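Local coordinates for protein defensin (Pachyrhizus erosus, PDB 3PSM) that probably defends the plant against fungi as a small, disulfide-rich antimicrobial protein of the gamma-thionin family, at residues A[28-33]-A[41-46]. Residues are numbered along the deposited sequence; the frame is centred on the assembly and turned at random.
Sequences EHLIKG and CWCTRN
Ile31 and Lys32 both bond to the backbone of Thr44, one to its O and one to its N. Thr44 N donates to Lys32 O at 2.9 Å, nearly straight with 169° at the hydrogen. Thr44 O accepts the N-H of Ile31 at 2.9 Å, a more bent bond at 144°. Ile31 and Lys32 thus both face Thr44, which defines a classic beta bulge where 28-33 enters the strand. Past the bulge, Gly33 and Cys43 form a non-hydrogen-bonded antiparallel pair whose CA atoms lie 4.3 Å apart; CA-H...O contacts flank it, Gly33 CA lying 3.2 Å from Trp42 O and Cys43 CA approaching Lys32 O.

Side chains pack around this backbone frame. Lys32 lies beside Thr44, pointing the same way, with CG 3.8 Å from Thr44 CB and CE near OG1; the aliphatic chain, extended beyond CG, makes this contact. Ile31 crosses Asn46 at about a right angle: its CD1 reaches the backbone N of Asn46 at 3.5 Å and also touches the side-chain amide group. In Leu30, chi1 of -54° sets CG anti to the carbonyl carbon and beside the backbone N; from there CD1 meets Cys43 CB at 3.6 Å and CD2 meets Arg45 CB. Glu28 OE2 stands 4.1 Å from Cys43 SG, a loose contact, and is hydrogen-bonded to Asp8 N and His23 NE2.

Two disulfides, Cys43 to Cys24 and Cys41 to Cys20, tie strand 41-46 to helix 17-27, as in the cysteine-stabilised alpha-beta fold of plant defensins. Gly33 N bonds to Asp21 OD1 of that helix. Strand 41-46 is central in the antiparallel sheet, flanked by 32-35 and 2-6.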
loop_
_atom_site.group_PDB
_atom_site.type_symbol
_atom_site.label_atom_id
_atom_site.label_comp_id
_atom_site.label_asym_id
_atom_site.label_seq_id
_atom_site.Cartn_x
_atom_site.Cartn_y
_atom_site.Cartn_z
ATOM N N GLU A 28 10.372 -3.096 4.305
ATOM C CA GLU A 28 11.546 -2.236 4.447
ATOM C C GLU A 28 11.313 -1.045 5.371
ATOM O O GLU A 28 12.266 -0.337 5.741
ATOM C CB GLU A 28 12.065 -1.797 3.067
ATOM C CG GLU A 28 12.514 -2.946 2.199
ATOM C CD GLU A 28 13.365 -2.553 1.001
ATOM O OE1 GLU A 28 14.210 -1.639 1.100
ATOM O OE2 GLU A 28 13.220 -3.230 -0.052
ATOM N N HIS A 29 10.085 -0.833 5.844
ATOM C CA HIS A 29 9.778 0.241 6.786
ATOM C C HIS A 29 10.205 1.603 6.227
ATOM O O HIS A 29 10.623 2.529 6.973
ATOM C CB HIS A 29 10.307 -0.047 8.208
ATOM C CG HIS A 29 9.591 -1.232 8.767
ATOM N ND1 HIS A 29 8.257 -1.229 9.171
ATOM C CD2 HIS A 29 10.044 -2.499 8.934
ATOM C CE1 HIS A 29 7.926 -2.438 9.586
ATOM N NE2 HIS A 29 8.995 -3.217 9.453
ATOM N N LEU A 30 9.991 1.767 4.958
ATOM C CA LEU A 30 10.302 3.019 4.258
ATOM C C LEU A 30 9.024 3.808 4.062
ATOM O O LEU A 30 7.942 3.455 4.570
ATOM C CB LEU A 30 11.093 2.740 2.980
ATOM C CG LEU A 30 12.363 1.907 3.186
ATOM C CD1 LEU A 30 13.083 1.646 1.867
ATOM C CD2 LEU A 30 13.272 2.569 4.221
ATOM N N ILE A 31 9.093 4.889 3.318
ATOM C CA ILE A 31 7.949 5.793 3.213
ATOM C C ILE A 31 6.845 5.242 2.323
ATOM O O ILE A 31 5.676 5.239 2.699
ATOM C CB ILE A 31 8.372 7.182 2.716
ATOM C CG1 ILE A 31 9.356 7.847 3.673
ATOM C CG2 ILE A 31 7.157 8.065 2.476
ATOM C CD1 ILE A 31 10.006 9.063 3.044
ATOM N N LYS A 32 7.198 4.788 1.136
ATOM C CA LYS A 32 6.247 4.365 0.124
ATOM C C LYS A 32 6.977 3.632 -0.965
ATOM O O LYS A 32 8.223 3.653 -1.047
ATOM C CB LYS A 32 5.444 5.529 -0.445
ATOM C CG LYS A 32 6.291 6.537 -1.176
ATOM C CD LYS A 32 5.469 7.702 -1.703
ATOM C CE LYS A 32 6.315 8.695 -2.479
ATOM N NZ LYS A 32 5.418 9.713 -3.057
ATOM N N GLY A 33 6.217 2.963 -1.810
ATOM C CA GLY A 33 6.744 2.319 -2.982
ATOM C C GLY A 33 5.830 2.482 -4.179
ATOM O O GLY A 33 4.617 2.619 -4.032
ATOM N N CYS A 41 10.109 -2.416 -8.557
ATOM C CA CYS A 41 9.604 -1.748 -7.373
ATOM C C CYS A 41 10.662 -0.829 -6.794
ATOM O O CYS A 41 11.791 -1.255 -6.517
ATOM C CB CYS A 41 9.229 -2.819 -6.336
ATOM S SG CYS A 41 8.754 -2.190 -4.705
ATOM N N TRP A 42 10.310 0.440 -6.646
ATOM C CA TRP A 42 11.162 1.484 -6.117
ATOM C C TRP A 42 10.544 2.021 -4.829
ATOM O O TRP A 42 9.380 2.371 -4.775
ATOM C CB TRP A 42 11.274 2.646 -7.123
ATOM C CG TRP A 42 12.036 2.273 -8.380
ATOM C CD1 TRP A 42 11.596 1.474 -9.404
ATOM C CD2 TRP A 42 13.349 2.719 -8.734
ATOM N NE1 TRP A 42 12.606 1.405 -10.347
ATOM C CE2 TRP A 42 13.673 2.137 -9.979
ATOM C CE3 TRP A 42 14.307 3.531 -8.112
ATOM C CZ2 TRP A 42 14.888 2.341 -10.596
ATOM C CZ3 TRP A 42 15.519 3.740 -8.776
ATOM C CH2 TRP A 42 15.772 3.153 -10.000
ATOM N N CYS A 43 11.383 2.074 -3.780
ATOM C CA CYS A 43 10.983 2.592 -2.522
ATOM C C CYS A 43 11.524 4.015 -2.336
ATOM O O CYS A 43 12.662 4.332 -2.722
ATOM C CB CYS A 43 11.515 1.764 -1.336
ATOM S SG CYS A 43 11.091 0.014 -1.326
ATOM N N THR A 44 10.748 4.838 -1.686
ATOM C CA THR A 44 11.151 6.173 -1.223
ATOM C C THR A 44 11.440 6.132 0.262
ATOM O O THR A 44 10.679 5.562 1.028
ATOM C CB THR A 44 10.051 7.198 -1.532
ATOM O OG1 THR A 44 9.875 7.241 -2.959
ATOM C CG2 THR A 44 10.417 8.594 -1.091
ATOM N N ARG A 45 12.546 6.755 0.651
ATOM C CA ARG A 45 12.985 6.821 2.031
ATOM C C ARG A 45 13.480 8.222 2.374
ATOM O O ARG A 45 13.883 8.990 1.518
ATOM C CB ARG A 45 14.137 5.851 2.253
ATOM C CG ARG A 45 15.424 6.260 1.519
ATOM C CD ARG A 45 16.571 5.310 1.939
ATOM N NE ARG A 45 17.667 5.825 1.085
ATOM C CZ ARG A 45 17.916 5.677 -0.204
ATOM N NH1 ARG A 45 17.019 4.906 -0.753
ATOM N NH2 ARG A 45 18.993 6.288 -0.699
ATOM N N ASN A 46 13.427 8.568 3.671
ATOM C CA ASN A 46 14.135 9.751 4.173
ATOM C C ASN A 46 15.629 9.587 3.972
ATOM O O ASN A 46 16.137 8.482 4.238
ATOM C CB ASN A 46 13.769 9.894 5.650
ATOM C CG ASN A 46 12.301 10.208 5.852
ATOM O OD1 ASN A 46 11.536 9.380 6.412
ATOM N ND2 ASN A 46 11.856 11.331 5.378
#